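Local coordinates for protein signal recognition particle receptor FtsY (Sulfolobus acidocaldarius, PDB 5L3S) that serves as the receptor, or docking protein, for the signal recognition particle and carries an SRP54-type GTPase domain of the P-loop class, at residues I283-P287 with D288-E292. Numbering follows the deposited sequence.
Sequences IPFSP and DWFVE
S286 and W289 meet in a serine N-cap, a local contact where strand 282-284, at the edge of the mixed sheet of the SRP54-type GTPase domain, turns into the C-terminal helix 287-295. The evidence for the cap is one bond: W289 N donates to S286 OG over 3.0 Å with an N-H...O angle of 159°. S286 holds the helix start with its backbone as well, since S286 O accepts from F290 N at 3.0 Å. P287 follows as the first helical residue, and its carbonyl continues the pattern by accepting from V291 N at 3.0 Å.

Two apolar pairs flank the cap. I283 reaches W289 by its terminal methyl: CD1 lies 3.8 Å from W289 CZ2. The distance of 4.3 Å from I283 CD1 to the centroid of the six-membered ring of W289, 29° off the normal, makes this an off-centre CH-pi contact. CG of W289, anti to the backbone N, sends the indole out so that its six-membered ring meets the I283 methyl; the indole also touches M273 of strand 270-274, the neighbouring strand to which I283 is hydrogen-bonded. F285 and F290 pair obliquely, with planes at 47°, and both touch A259 of helix 258-266, while P287 packs on T83 and V291 on T79 of helix 66-85. In the phenylalanine pair the closest approach is made by the far end of the F285 ring, whose CZ lies 3.7 Å from F290 CB.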
ATOM      1  N   ILE B 283     -17.860  -0.788   2.779  1.00 23.24           N
ATOM      2  CA  ILE B 283     -18.989  -0.385   1.948  1.00 24.42           C
ATOM      3  C   ILE B 283     -18.987  -1.123   0.613  1.00 24.25           C
ATOM      4  O   ILE B 283     -17.933  -1.496   0.110  1.00 23.31           O
ATOM      5  CB  ILE B 283     -19.022   1.148   1.711  1.00 35.23           C
ATOM      6  CG1 ILE B 283     -17.697   1.624   1.117  1.00 25.07           C
ATOM      7  CG2 ILE B 283     -19.317   1.893   3.015  1.00 33.82           C
ATOM      8  CD1 ILE B 283     -17.727   3.101   0.674  1.00 31.27           C
ATOM      9  N   PRO B 284     -20.180  -1.355   0.036  1.00 31.23           N
ATOM     10  CA  PRO B 284     -20.172  -1.992  -1.282  1.00 31.70           C
ATOM     11  C   PRO B 284     -19.651  -1.009  -2.315  1.00 36.06           C
ATOM     12  O   PRO B 284     -19.711   0.198  -2.070  1.00 33.17           O
ATOM     13  CB  PRO B 284     -21.658  -2.304  -1.541  1.00 32.54           C
ATOM     14  CG  PRO B 284     -22.409  -1.347  -0.669  1.00 39.18           C
ATOM     15  CD  PRO B 284     -21.544  -1.170   0.560  1.00 35.23           C
ATOM     16  N   PHE B 285     -19.134  -1.512  -3.431  1.00 37.70           N
ATOM     17  CA  PHE B 285     -18.600  -0.655  -4.488  1.00 32.78           C
ATOM     18  C   PHE B 285     -19.712  -0.294  -5.450  1.00 36.26           C
ATOM     19  O   PHE B 285     -20.474  -1.160  -5.890  1.00 41.30           O
ATOM     20  CB  PHE B 285     -17.484  -1.370  -5.252  1.00 29.50           C
ATOM     21  CG  PHE B 285     -16.882  -0.548  -6.375  1.00 29.66           C
ATOM     22  CD1 PHE B 285     -15.822   0.310  -6.132  1.00 32.18           C
ATOM     23  CD2 PHE B 285     -17.379  -0.641  -7.670  1.00 36.35           C
ATOM     24  CE1 PHE B 285     -15.270   1.064  -7.157  1.00 35.50           C
ATOM     25  CE2 PHE B 285     -16.834   0.107  -8.696  1.00 36.03           C
ATOM     26  CZ  PHE B 285     -15.770   0.959  -8.434  1.00 38.80           C
ATOM     27  N   SER B 286     -19.807   0.988  -5.777  1.00 35.53           N
ATOM     28  CA  SER B 286     -20.769   1.445  -6.767  1.00 37.72           C
ATOM     29  C   SER B 286     -20.058   2.347  -7.769  1.00 40.23           C
ATOM     30  O   SER B 286     -19.297   3.231  -7.374  1.00 36.85           O
ATOM     31  CB  SER B 286     -21.918   2.186  -6.086  1.00 42.31           C
ATOM     32  OG  SER B 286     -21.983   3.532  -6.499  1.00 47.24           O
ATOM     33  N   PRO B 287     -20.282   2.108  -9.069  1.00 40.39           N
ATOM     34  CA  PRO B 287     -19.685   2.933 -10.128  1.00 42.19           C
ATOM     35  C   PRO B 287     -19.928   4.427  -9.911  1.00 38.78           C
ATOM     36  O   PRO B 287     -18.987   5.218  -9.988  1.00 37.44           O
ATOM     37  CB  PRO B 287     -20.410   2.452 -11.381  1.00 43.02           C
ATOM     38  CG  PRO B 287     -20.721   1.011 -11.076  1.00 45.58           C
ATOM     39  CD  PRO B 287     -21.063   0.984  -9.619  1.00 40.90           C
ATOM     40  N   ASP B 288     -21.167   4.795  -9.611  1.00 35.19           N
ATOM     41  CA  ASP B 288     -21.531   6.193  -9.388  1.00 37.26           C
ATOM     42  C   ASP B 288     -20.720   6.816  -8.258  1.00 36.13           C
ATOM     43  O   ASP B 288     -20.272   7.961  -8.355  1.00 35.83           O
ATOM     44  CB  ASP B 288     -23.017   6.310  -9.059  1.00 38.53           C
ATOM     45  CG  ASP B 288     -23.903   6.039 -10.258  1.00 56.84           C
ATOM     46  OD1 ASP B 288     -23.399   6.081 -11.402  1.00 51.37           O
ATOM     47  OD2 ASP B 288     -25.111   5.798 -10.053  1.00 58.12           O
ATOM     48  N   TRP B 289     -20.547   6.053  -7.184  1.00 39.20           N
ATOM     49  CA  TRP B 289     -19.789   6.502  -6.025  1.00 37.67           C
ATOM     50  C   TRP B 289     -18.324   6.758  -6.397  1.00 38.37           C
ATOM     51  O   TRP B 289     -17.730   7.760  -5.988  1.00 36.17           O
ATOM     52  CB  TRP B 289     -19.888   5.452  -4.916  1.00 36.92           C
ATOM     53  CG  TRP B 289     -19.260   5.849  -3.623  1.00 38.95           C
ATOM     54  CD1 TRP B 289     -19.883   6.419  -2.552  1.00 44.06           C
ATOM     55  CD2 TRP B 289     -17.885   5.691  -3.249  1.00 38.06           C
ATOM     56  NE1 TRP B 289     -18.983   6.629  -1.535  1.00 41.27           N
ATOM     57  CE2 TRP B 289     -17.749   6.189  -1.937  1.00 37.14           C
ATOM     58  CE3 TRP B 289     -16.757   5.178  -3.895  1.00 35.04           C
ATOM     59  CZ2 TRP B 289     -16.533   6.194  -1.262  1.00 36.99           C
ATOM     60  CZ3 TRP B 289     -15.547   5.193  -3.227  1.00 33.55           C
ATOM     61  CH2 TRP B 289     -15.448   5.684  -1.920  1.00 34.07           C
ATOM     62  N   PHE B 290     -17.758   5.849  -7.184  1.00 33.56           N
ATOM     63  CA  PHE B 290     -16.372   5.949  -7.644  1.00 35.76           C
ATOM     64  C   PHE B 290     -16.150   7.181  -8.525  1.00 34.43           C
ATOM     65  O   PHE B 290     -15.162   7.911  -8.371  1.00 33.28           O
ATOM     66  CB  PHE B 290     -15.997   4.682  -8.424  1.00 36.16           C
ATOM     67  CG  PHE B 290     -14.652   4.749  -9.094  1.00 41.79           C
ATOM     68  CD1 PHE B 290     -13.501   4.368  -8.414  1.00 43.10           C
ATOM     69  CD2 PHE B 290     -14.534   5.192 -10.407  1.00 48.63           C
ATOM     70  CE1 PHE B 290     -12.263   4.428  -9.031  1.00 35.41           C
ATOM     71  CE2 PHE B 290     -13.298   5.254 -11.025  1.00 48.38           C
ATOM     72  CZ  PHE B 290     -12.164   4.857 -10.335  1.00 42.16           C
ATOM     73  N   VAL B 291     -17.063   7.394  -9.462  1.00 34.52           N
ATOM     74  CA  VAL B 291     -16.966   8.518 -10.387  1.00 34.60           C
ATOM     75  C   VAL B 291     -17.075   9.854  -9.655  1.00 39.93           C
ATOM     76  O   VAL B 291     -16.377  10.820  -9.981  1.00 37.16           O
ATOM     77  CB  VAL B 291     -18.041   8.412 -11.505  1.00 41.69           C
ATOM     78  CG1 VAL B 291     -18.167   9.707 -12.269  1.00 44.50           C
ATOM     79  CG2 VAL B 291     -17.708   7.265 -12.443  1.00 41.61           C
ATOM     80  N   GLU B 292     -17.947   9.907  -8.655  1.00 44.83           N
ATOM     81  CA  GLU B 292     -18.078  11.122  -7.859  1.00 48.46           C
ATOM     82  C   GLU B 292     -16.815  11.394  -7.046  1.00 43.16           C
ATOM     83  O   GLU B 292     -16.367  12.536  -6.959  1.00 42.01           O
ATOM     84  CB  GLU B 292     -19.316  11.067  -6.962  1.00 50.13           C
ATOM     85  CG  GLU B 292     -20.611  11.311  -7.742  1.00 67.12           C
ATOM     86  CD  GLU B 292     -20.578  12.611  -8.545  1.00 77.10           C
ATOM     87  OE1 GLU B 292     -20.382  13.683  -7.930  1.00 83.20           O
ATOM     88  OE2 GLU B 292     -20.741  12.563  -9.787  1.00 71.26           O
TER